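Local structure of cellulase (Soil metagenome, 5I2U) at residues G93-D98 with F129-K134; W161-Y166 with P197-D202; N65-F70 with V286-E291. The protein probably hydrolyses the beta-1,4-glycosidic bonds of cellulose, as a halotolerant glycoside hydrolase of family 5 built on a TIM barrel. All coordinates share one frame; numbering follows the deposited sequence.

The contacts join strand ends and following loops on the rim of the eight-stranded parallel barrel where TIM-barrel enzymes carry their active sites. Contact 1 links strands 87-93 and 124-130, contact 2 the loops after 156-159 and 192-194, contact 3 those after 57-61 and 281-286, the first and last strands. Contacts 1 and 2 follow in series inside the loop closed by contact 3; with centres about 13 Å apart, they touch where His-132 ND1 meets Glu-163 O, a probable hydrogen bond. Contact 3, centred about 16 Å from contact 1 and about 22 Å from contact 2, touches only the former, through Asn-65 and Glu-95. Loops are thus tied round the barrel mouth, consistent with an active-site cleft at Glu-163.

Contact 1. Residues G93-D98 with F129-K134; sequences GLEIED and FHAHNK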
loop_
_atom_site.group_PDB
_atom_site.type_symbol
_atom_site.label_atom_id
_atom_site.label_comp_id
_atom_site.label_asym_id
_atom_site.label_seq_id
_atom_site.Cartn_x
_atom_site.Cartn_y
_atom_site.Cartn_z
ATOM N N GLY A 93 8.609 5.160 6.916
ATOM C CA GLY A 93 8.258 6.072 7.987
ATOM C C GLY A 93 8.805 7.467 7.877
ATOM O O GLY A 93 10.018 7.657 7.739
ATOM N N LEU A 94 7.891 8.436 7.932
ATOM C CA LEU A 94 8.235 9.855 8.035
ATOM C C LEU A 94 7.926 10.430 9.422
ATOM O O LEU A 94 8.050 11.624 9.615
ATOM C CB LEU A 94 7.509 10.653 6.935
ATOM C CG LEU A 94 8.198 10.852 5.571
ATOM C CD1 LEU A 94 9.284 11.920 5.549
ATOM C CD2 LEU A 94 8.697 9.515 5.035
ATOM N N GLU A 95 7.489 9.580 10.353
ATOM C CA GLU A 95 7.125 9.966 11.715
ATOM C C GLU A 95 7.768 8.951 12.637
ATOM O O GLU A 95 8.213 7.899 12.177
ATOM C CB GLU A 95 5.590 9.948 11.960
ATOM C CG GLU A 95 4.712 10.326 10.778
ATOM C CD GLU A 95 4.752 11.796 10.394
ATOM O OE1 GLU A 95 5.613 12.552 10.876
ATOM O OE2 GLU A 95 3.870 12.210 9.615
ATOM N N ILE A 96 7.794 9.267 13.933
ATOM C CA ILE A 96 8.392 8.408 14.963
ATOM C C ILE A 96 9.925 8.469 14.802
ATOM O O ILE A 96 10.432 8.831 13.737
ATOM C CB ILE A 96 7.841 6.940 14.937
ATOM C CG1 ILE A 96 6.299 6.929 14.947
ATOM C CG2 ILE A 96 8.362 6.131 16.123
ATOM C CD1 ILE A 96 5.666 5.607 14.544
ATOM N N GLU A 97 10.634 8.197 15.896
ATOM C CA GLU A 97 12.089 8.260 15.968
ATOM C C GLU A 97 12.737 7.479 14.828
ATOM O O GLU A 97 12.253 6.417 14.439
ATOM C CB GLU A 97 12.579 7.685 17.316
ATOM C CG GLU A 97 12.395 8.585 18.544
ATOM C CD GLU A 97 11.011 8.530 19.179
ATOM O OE1 GLU A 97 10.026 8.173 18.502
ATOM O OE2 GLU A 97 10.894 8.853 20.377
ATOM N N ASP A 98 13.831 8.018 14.300
ATOM C CA ASP A 98 14.652 7.370 13.255
ATOM C C ASP A 98 13.997 7.299 11.843
ATOM O O ASP A 98 14.395 6.500 10.988
ATOM C CB ASP A 98 15.105 5.977 13.743
ATOM C CG ASP A 98 16.520 5.642 13.345
ATOM O OD1 ASP A 98 17.316 6.575 13.079
ATOM O OD2 ASP A 98 16.830 4.422 13.275
ATOM N N PHE A 129 5.505 6.649 1.108
ATOM C CA PHE A 129 5.977 7.784 1.861
ATOM C C PHE A 129 5.055 7.839 3.043
ATOM O O PHE A 129 3.984 8.445 2.990
ATOM C CB PHE A 129 5.855 9.021 0.967
ATOM C CG PHE A 129 6.569 10.222 1.471
ATOM C CD1 PHE A 129 7.937 10.365 1.266
ATOM C CD2 PHE A 129 5.862 11.234 2.120
ATOM C CE1 PHE A 129 8.599 11.494 1.714
ATOM C CE2 PHE A 129 6.510 12.365 2.573
ATOM C CZ PHE A 129 7.886 12.496 2.372
ATOM N N HIS A 130 5.472 7.162 4.110
ATOM C CA HIS A 130 4.593 6.790 5.199
ATOM C C HIS A 130 4.483 7.922 6.233
ATOM O O HIS A 130 5.054 7.865 7.332
ATOM C CB HIS A 130 5.056 5.466 5.809
ATOM C CG HIS A 130 3.984 4.735 6.557
ATOM N ND1 HIS A 130 3.111 3.858 5.948
ATOM C CD2 HIS A 130 3.669 4.725 7.869
ATOM C CE1 HIS A 130 2.297 3.350 6.850
ATOM N NE2 HIS A 130 2.612 3.864 8.026
ATOM N N ALA A 131 3.728 8.944 5.841
ATOM C CA ALA A 131 3.561 10.176 6.579
ATOM C C ALA A 131 2.116 10.339 7.010
ATOM O O ALA A 131 1.194 9.879 6.316
ATOM C CB ALA A 131 3.939 11.351 5.687
ATOM N N HIS A 132 1.935 10.997 8.152
ATOM C CA HIS A 132 0.654 11.596 8.547
ATOM C C HIS A 132 0.650 13.101 8.279
ATOM O O HIS A 132 -0.324 13.634 7.738
ATOM C CB HIS A 132 0.361 11.373 10.030
ATOM C CG HIS A 132 0.089 9.946 10.392
ATOM N ND1 HIS A 132 -0.941 9.218 9.832
ATOM C CD2 HIS A 132 0.686 9.127 11.290
ATOM C CE1 HIS A 132 -0.951 8.004 10.357
ATOM N NE2 HIS A 132 0.023 7.923 11.244
ATOM N N ASN A 133 1.725 13.779 8.679
ATOM C CA ASN A 133 1.866 15.215 8.435
ATOM C C ASN A 133 2.250 15.482 6.978
ATOM O O ASN A 133 2.585 14.554 6.235
ATOM C CB ASN A 133 2.880 15.835 9.397
ATOM C CG ASN A 133 2.431 15.748 10.841
ATOM O OD1 ASN A 133 1.505 16.449 11.249
ATOM N ND2 ASN A 133 3.058 14.862 11.620
ATOM N N LYS A 134 2.188 16.755 6.592
ATOM C CA LYS A 134 2.491 17.193 5.230
ATOM C C LYS A 134 3.965 17.582 5.083
ATOM O O LYS A 134 4.428 18.513 5.747
ATOM C CB LYS A 134 1.597 18.384 4.864
ATOM C CG LYS A 134 1.565 18.665 3.372
ATOM C CD LYS A 134 0.683 19.849 3.039
ATOM C CE LYS A 134 1.441 21.149 3.212
ATOM N NZ LYS A 134 0.472 22.250 3.356
#
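Gly-93 and His-130 pair as a parallel beta bridge, their CA atoms 4.7 Å apart, and Leu-94 N donates to His-130 O at 3.0 Å just where strand 87-93 gives way to loop. Beyond this bond the side chains take over. Leu-94 lies over one face of the Phe-129 ring: CG is 3.8 Å from the Phe-129 ring centroid and 19° off the ring normal, a CH-pi contact displaced toward the rim, while Leu-94 CD1 meets Phe-129 CZ at 3.5 Å. Glu-95 supplies the polar half. A bend at its chi2 (-71°) curls the chain back to the 129-134 loop, where the single oxygen OE2 takes two backbone bonds. His-132 N reaches Glu-95 OE2 at 2.7 Å on the anti lone pair, and Asn-133 N comes nearly end-on to the same OE2 at 2.8 Å. The Asn-133 amide adds only a weak bond, its plane 87° from the carboxylate. These N-H donors would be expected to stabilise negative charge on OE2; Glu-95 OE1, bonded to Tyr-135 OH, also stands 2.9 Å from the acceptor Leu-94 O, which would oppose it. His-130, whose ND1 pairs with Asp-128, packs its CB against Gly-93. A parallel bridge, then a carboxylate taking backbone N-H groups of the next loop, joins neighbouring strands at the C-terminal rim of the TIM barrel, beside a bound glycerol, probably from the crystallisation liquor, that may mark a pocket.

Contact 2. Residues W161-Y166 with P197-D202; sequences WNEPDY and PHWDQD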
loop_
_atom_site.group_PDB
_atom_site.type_symbol
_atom_site.label_atom_id
_atom_site.label_comp_id
_atom_site.label_asym_id
_atom_site.label_seq_id
_atom_site.Cartn_x
_atom_site.Cartn_y
_atom_site.Cartn_z
ATOM N N TRP A 161 1.504 9.819 -0.030
ATOM C CA TRP A 161 1.209 10.296 1.316
ATOM C C TRP A 161 0.305 9.283 2.004
ATOM O O TRP A 161 -0.917 9.272 1.774
ATOM C CB TRP A 161 0.537 11.671 1.248
ATOM C CG TRP A 161 0.355 12.361 2.557
ATOM C CD1 TRP A 161 0.534 11.841 3.811
ATOM C CD2 TRP A 161 -0.083 13.704 2.741
ATOM N NE1 TRP A 161 0.240 12.779 4.761
ATOM C CE2 TRP A 161 -0.142 13.937 4.137
ATOM C CE3 TRP A 161 -0.433 14.736 1.864
ATOM C CZ2 TRP A 161 -0.522 15.173 4.680
ATOM C CZ3 TRP A 161 -0.823 15.966 2.402
ATOM C CH2 TRP A 161 -0.865 16.171 3.799
ATOM N N ASN A 162 0.917 8.442 2.841
ATOM C CA ASN A 162 0.227 7.311 3.467
ATOM C C ASN A 162 -1.173 7.642 3.981
ATOM O O ASN A 162 -2.166 7.169 3.441
ATOM C CB ASN A 162 1.068 6.755 4.610
ATOM C CG ASN A 162 0.301 5.765 5.487
ATOM O OD1 ASN A 162 -0.409 4.902 4.982
ATOM N ND2 ASN A 162 0.421 5.912 6.781
ATOM N N GLU A 163 -1.232 8.464 5.021
ATOM C CA GLU A 163 -2.476 8.733 5.712
ATOM C C GLU A 163 -2.468 10.174 6.183
ATOM O O GLU A 163 -2.053 10.461 7.304
ATOM C CB GLU A 163 -2.647 7.777 6.903
ATOM C CG GLU A 163 -3.277 6.441 6.554
ATOM C CD GLU A 163 -3.545 5.565 7.764
ATOM O OE1 GLU A 163 -3.128 5.884 8.887
ATOM O OE2 GLU A 163 -4.172 4.513 7.583
ATOM N N PRO A 164 -2.905 11.096 5.310
ATOM C CA PRO A 164 -3.182 12.433 5.792
ATOM C C PRO A 164 -4.293 12.346 6.848
ATOM O O PRO A 164 -5.291 11.652 6.619
ATOM C CB PRO A 164 -3.659 13.185 4.543
ATOM C CG PRO A 164 -3.370 12.306 3.373
ATOM C CD PRO A 164 -3.232 10.912 3.887
ATOM N N ASP A 165 -4.088 12.986 8.000
ATOM C CA ASP A 165 -5.098 12.993 9.073
ATOM C C ASP A 165 -5.967 14.275 9.035
ATOM O O ASP A 165 -6.984 14.300 8.331
ATOM C CB ASP A 165 -4.514 12.686 10.484
ATOM C CG ASP A 165 -3.211 13.435 10.799
ATOM O OD1 ASP A 165 -2.961 14.528 10.225
ATOM O OD2 ASP A 165 -2.445 12.925 11.642
ATOM N N TYR A 166 -5.553 15.331 9.739
ATOM C CA TYR A 166 -6.407 16.503 9.977
ATOM C C TYR A 166 -6.035 17.622 8.985
ATOM O O TYR A 166 -5.234 18.526 9.277
ATOM C CB TYR A 166 -6.295 16.940 11.440
ATOM C CG TYR A 166 -6.379 15.778 12.417
ATOM C CD1 TYR A 166 -7.612 15.218 12.777
ATOM C CD2 TYR A 166 -5.221 15.228 12.973
ATOM C CE1 TYR A 166 -7.685 14.155 13.677
ATOM C CE2 TYR A 166 -5.283 14.169 13.866
ATOM C CZ TYR A 166 -6.516 13.636 14.217
ATOM O OH TYR A 166 -6.556 12.576 15.094
ATOM N N PRO A 197 -7.726 12.883 3.292
ATOM C CA PRO A 197 -7.777 13.130 4.738
ATOM C C PRO A 197 -8.602 12.119 5.529
ATOM O O PRO A 197 -9.388 11.351 4.953
ATOM C CB PRO A 197 -8.383 14.543 4.851
ATOM C CG PRO A 197 -8.277 15.139 3.496
ATOM C CD PRO A 197 -8.336 13.993 2.536
ATOM N N HIS A 198 -8.385 12.132 6.840
ATOM C CA HIS A 198 -8.953 11.156 7.765
ATOM C C HIS A 198 -8.548 9.733 7.390
ATOM O O HIS A 198 -9.385 8.843 7.267
ATOM C CB HIS A 198 -10.477 11.334 7.903
ATOM C CG HIS A 198 -10.861 12.615 8.571
ATOM N ND1 HIS A 198 -11.357 13.698 7.881
ATOM C CD2 HIS A 198 -10.790 12.997 9.869
ATOM C CE1 HIS A 198 -11.586 14.688 8.725
ATOM N NE2 HIS A 198 -11.253 14.287 9.939
ATOM N N TRP A 199 -7.241 9.538 7.228
ATOM C CA TRP A 199 -6.636 8.217 7.029
ATOM C C TRP A 199 -7.179 7.536 5.784
ATOM O O TRP A 199 -7.553 6.367 5.813
ATOM C CB TRP A 199 -6.813 7.374 8.310
ATOM C CG TRP A 199 -6.353 8.150 9.507
ATOM C CD1 TRP A 199 -5.059 8.353 9.896
ATOM C CD2 TRP A 199 -7.171 8.900 10.423
ATOM N NE1 TRP A 199 -5.021 9.138 11.021
ATOM C CE2 TRP A 199 -6.303 9.490 11.366
ATOM C CE3 TRP A 199 -8.552 9.107 10.550
ATOM C CZ2 TRP A 199 -6.766 10.282 12.425
ATOM C CZ3 TRP A 199 -9.022 9.891 11.604
ATOM C CH2 TRP A 199 -8.125 10.473 12.531
ATOM N N ASP A 200 -7.215 8.293 4.689
ATOM C CA ASP A 200 -7.782 7.841 3.416
ATOM C C ASP A 200 -9.235 7.340 3.555
ATOM O O ASP A 200 -9.585 6.282 3.023
ATOM C CB ASP A 200 -6.894 6.786 2.757
ATOM C CG ASP A 200 -5.418 7.137 2.832
ATOM O OD1 ASP A 200 -5.047 8.259 2.416
ATOM O OD2 ASP A 200 -4.631 6.289 3.314
ATOM N N GLN A 201 -10.062 8.104 4.277
ATOM C CA GLN A 201 -11.513 7.851 4.369
ATOM C C GLN A 201 -12.371 8.874 3.616
ATOM O O GLN A 201 -13.527 8.597 3.329
ATOM C CB GLN A 201 -11.955 7.805 5.831
ATOM C CG GLN A 201 -11.375 6.637 6.625
ATOM C CD GLN A 201 -11.569 6.779 8.120
ATOM O OE1 GLN A 201 -12.444 7.515 8.578
ATOM N NE2 GLN A 201 -10.736 6.094 8.895
ATOM N N ASP A 202 -11.809 10.030 3.257
ATOM C CA ASP A 202 -12.590 11.115 2.647
ATOM C C ASP A 202 -12.608 11.069 1.124
ATOM O O ASP A 202 -12.329 12.061 0.464
ATOM C CB ASP A 202 -12.090 12.475 3.141
ATOM C CG ASP A 202 -12.284 12.653 4.623
ATOM O OD1 ASP A 202 -13.047 11.865 5.213
ATOM O OD2 ASP A 202 -11.676 13.574 5.213
HETATM O O HOH W 1 -2.826 10.150 12.624
#
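Trp-199 meets Glu-163 and Pro-164 at the C-terminal rim of the barrel; with Asn-162 these two form the Asn-Glu-Pro sequence that follows the fourth strand as the family 5 signature, and the place of Glu-163 in it is consistent with the general acid/base of relatives. Two backbone bonds set the register: Trp-199 N to Pro-164 O at 2.9 Å and His-198 N to Asp-165 O at 3.0 Å. Residues 198 to 200 all have positive phi, a short left-handed turn that sets both N-H groups against the 161-166 loop.

Among the carboxylates, Glu-163 extends past the indole, its plane 76° from the ring, and OE1 comes within 3.3 Å of Trp-199 CD1 at the ring edge. Its other oxygen, OE2, is bonded to His-222 on strand 217-224 and lies close to Glu-250. Asp-200 OD2 stands 2.6 Å from Asn-162 O, while Asp-200 OD1 accepts from Ser-196 N. Within 197-202 itself, His-198 ND1 binds Asp-202 OD2 at 2.7 Å; that oxygen lies in the imidazole plane and accepts through its syn lone pair.

The aromatic contact is an offset edge-to-face pair. The six-membered ring of Trp-199 turns its CZ2 and CH2 edge toward the face of Tyr-166, with centroids 5.5 Å apart and planes at 85°.

A water completes the join. Asp-165 CG sits between the backbone N and the carbonyl carbon (chi1 45°), which lets OD1 accept from Tyr-166 N, leaves OD2 to the water and lays CB against the indole nitrogen. The water donates to Asp-165 OD2 at 3.0 Å and, lying in the indole plane, accepts from Trp-199 NE1 at 2.9 Å.

Contact 3. Residues N65-F70 with V286-E291; sequences NLWPRF and VSDKNE. With GOL (glycerol), chain F.
Asp-288 OD2 is gripped twice by the guanidinium group of Arg-69: NH2 of Arg-69 approaches Asp-288 OD2 to 2.5 Å, a distance short enough to be read with caution, and NE of the same arginine adds a weak bond to it at 3.0 Å. The oxygen lies in the guanidinium plane, and the two flat groups are turned 26° against each other, so the salt bridge is made edge-on. With its CG held between backbone N and carbonyl carbon (chi1 53°), Asp-288 turns its carboxylate toward the arginine. The bridge joins loops after the first and last strands, the pair whose adjacency closes the TIM barrel.

The other carboxylate oxygen is used too. O1 of a bound glycerol, probably from the crystallisation liquor, donates to Asp-288 OD1 at 2.7 Å, and Arg-69 NE donates to the same glycerol O1 at 3.1 Å. Arg-69 NH1 is held by Ala-300 O, so the guanidinium is tied down on more than one side.

Trp-67 carries the apolar half. Ser-287 CB lies over one indole face, 3.6 Å from the Trp-67 five-membered ring centroid and 20° off the normal, while Leu-66 CB covers the opposite face. Ser-287 OG points elsewhere, to Ser-285 and Ser-294, leaving the methylene to meet the ring. The fully extended chain of Lys-289 passes the benzo edge, CB lying 3.7 Å from Trp-67 CZ2. With an alanine here in place of the indole, Ser-287 CB and the Lys-289 chain would probably lose their flat partner, leaving a gap between the two loops.

Phe-70 packs deeper, between the arginine and the end of strand 281-286. Its CZ lies over the guanidinium face of Arg-69, and its CE2 comes 3.8 Å from Ser-287 CA.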
loop_
_atom_site.group_PDB
_atom_site.type_symbol
_atom_site.label_atom_id
_atom_site.label_comp_id
_atom_site.label_asym_id
_atom_site.label_seq_id
_atom_site.Cartn_x
_atom_site.Cartn_y
_atom_site.Cartn_z
ATOM N N ASN A 65 11.197 2.202 10.312
ATOM C CA ASN A 65 11.882 2.656 11.527
ATOM C C ASN A 65 11.489 1.895 12.819
ATOM O O ASN A 65 12.171 2.050 13.846
ATOM C CB ASN A 65 11.814 4.187 11.703
ATOM C CG ASN A 65 10.414 4.772 11.515
ATOM O OD1 ASN A 65 9.652 4.317 10.676
ATOM N ND2 ASN A 65 10.110 5.836 12.255
ATOM N N LEU A 66 10.441 1.058 12.746
ATOM C CA LEU A 66 10.020 0.200 13.843
ATOM C C LEU A 66 10.378 -1.267 13.667
ATOM O O LEU A 66 10.775 -1.924 14.625
ATOM C CB LEU A 66 8.527 0.334 14.068
ATOM C CG LEU A 66 8.043 1.729 14.422
ATOM C CD1 LEU A 66 6.600 1.675 14.872
ATOM C CD2 LEU A 66 8.910 2.363 15.505
ATOM N N TRP A 67 10.222 -1.787 12.457
ATOM C CA TRP A 67 10.499 -3.195 12.169
ATOM C C TRP A 67 11.415 -3.316 10.957
ATOM O O TRP A 67 11.060 -3.973 9.975
ATOM C CB TRP A 67 9.185 -3.955 11.973
ATOM C CG TRP A 67 8.294 -3.756 13.145
ATOM C CD1 TRP A 67 8.447 -4.293 14.390
ATOM C CD2 TRP A 67 7.159 -2.901 13.218
ATOM N NE1 TRP A 67 7.458 -3.861 15.217
ATOM C CE2 TRP A 67 6.640 -3.012 14.525
ATOM C CE3 TRP A 67 6.509 -2.086 12.303
ATOM C CZ2 TRP A 67 5.492 -2.326 14.938
ATOM C CZ3 TRP A 67 5.359 -1.409 12.710
ATOM C CH2 TRP A 67 4.879 -1.520 14.022
ATOM N N PRO A 68 12.624 -2.717 11.051
ATOM C CA PRO A 68 13.576 -2.768 9.944
ATOM C C PRO A 68 14.123 -4.149 9.602
ATOM O O PRO A 68 14.576 -4.339 8.475
ATOM C CB PRO A 68 14.722 -1.892 10.430
ATOM C CG PRO A 68 14.692 -2.054 11.917
ATOM C CD PRO A 68 13.209 -2.040 12.225
ATOM N N ARG A 69 14.088 -5.102 10.528
ATOM C CA ARG A 69 14.660 -6.429 10.278
ATOM C C ARG A 69 13.983 -7.172 9.118
ATOM O O ARG A 69 14.628 -7.953 8.409
ATOM C CB ARG A 69 14.717 -7.271 11.575
ATOM C CG ARG A 69 13.440 -7.948 12.041
ATOM C CD ARG A 69 13.588 -8.455 13.481
ATOM N NE ARG A 69 12.428 -9.246 13.923
ATOM C CZ ARG A 69 12.280 -10.569 13.782
ATOM N NH1 ARG A 69 13.214 -11.319 13.191
ATOM N NH2 ARG A 69 11.179 -11.157 14.243
ATOM N N PHE A 70 12.707 -6.884 8.874
ATOM C CA PHE A 70 11.989 -7.518 7.759
ATOM C C PHE A 70 12.237 -6.883 6.389
ATOM O O PHE A 70 11.772 -7.413 5.376
ATOM C CB PHE A 70 10.482 -7.550 8.058
ATOM C CG PHE A 70 10.142 -8.284 9.316
ATOM C CD1 PHE A 70 10.346 -9.657 9.403
ATOM C CD2 PHE A 70 9.647 -7.610 10.419
ATOM C CE1 PHE A 70 10.060 -10.349 10.577
ATOM C CE2 PHE A 70 9.360 -8.289 11.589
ATOM C CZ PHE A 70 9.561 -9.656 11.671
ATOM N N VAL A 286 3.366 -6.809 8.344
ATOM C CA VAL A 286 4.388 -7.847 8.518
ATOM C C VAL A 286 5.377 -7.286 9.527
ATOM O O VAL A 286 6.350 -6.616 9.173
ATOM C CB VAL A 286 5.104 -8.202 7.205
ATOM C CG1 VAL A 286 6.131 -9.287 7.441
ATOM C CG2 VAL A 286 4.101 -8.635 6.140
ATOM N N SER A 287 5.081 -7.551 10.786
ATOM C CA SER A 287 5.789 -6.987 11.929
ATOM C C SER A 287 5.495 -7.884 13.149
ATOM O O SER A 287 4.628 -8.759 13.072
ATOM C CB SER A 287 5.314 -5.543 12.179
ATOM O OG SER A 287 3.896 -5.447 12.393
ATOM N N ASP A 288 6.190 -7.645 14.262
ATOM C CA ASP A 288 6.147 -8.528 15.437
ATOM C C ASP A 288 5.944 -7.831 16.789
ATOM O O ASP A 288 6.345 -8.324 17.828
ATOM C CB ASP A 288 7.389 -9.437 15.468
ATOM C CG ASP A 288 8.704 -8.677 15.368
ATOM O OD1 ASP A 288 8.701 -7.436 15.281
ATOM O OD2 ASP A 288 9.771 -9.345 15.328
ATOM N N LYS A 289 5.288 -6.683 16.772
ATOM C CA LYS A 289 4.914 -6.001 17.999
ATOM C C LYS A 289 3.810 -6.829 18.670
ATOM O O LYS A 289 3.136 -7.603 17.997
ATOM C CB LYS A 289 4.445 -4.592 17.643
ATOM C CG LYS A 289 3.997 -3.697 18.791
ATOM C CD LYS A 289 3.842 -2.279 18.255
ATOM C CE LYS A 289 3.137 -1.337 19.220
ATOM N NZ LYS A 289 2.953 0.009 18.606
ATOM N N ASN A 290 3.635 -6.685 19.983
ATOM C CA ASN A 290 2.491 -7.297 20.677
ATOM C C ASN A 290 1.195 -6.538 20.420
ATOM O O ASN A 290 0.609 -5.928 21.333
ATOM C CB ASN A 290 2.717 -7.417 22.189
ATOM C CG ASN A 290 1.599 -8.180 22.879
ATOM O OD1 ASN A 290 0.981 -9.060 22.287
ATOM N ND2 ASN A 290 1.323 -7.829 24.125
ATOM N N GLU A 291 0.742 -6.609 19.176
ATOM C CA GLU A 291 -0.500 -5.971 18.727
ATOM C C GLU A 291 -1.183 -6.931 17.749
ATOM O O GLU A 291 -0.513 -7.707 17.045
ATOM C CB GLU A 291 -0.210 -4.616 18.049
ATOM C CG GLU A 291 0.602 -4.750 16.759
ATOM C CD GLU A 291 1.082 -3.448 16.147
ATOM O OE1 GLU A 291 0.575 -2.366 16.505
ATOM O OE2 GLU A 291 1.996 -3.539 15.297
HETATM C C1 GOL F . 11.489 -5.651 16.190
HETATM O O1 GOL F . 11.283 -6.696 15.221
HETATM C C2 GOL F . 10.828 -6.078 17.500
HETATM O O2 GOL F . 10.506 -4.910 18.273
HETATM C C3 GOL F . 11.714 -7.078 18.262
HETATM O O3 GOL F . 13.030 -6.567 18.563
#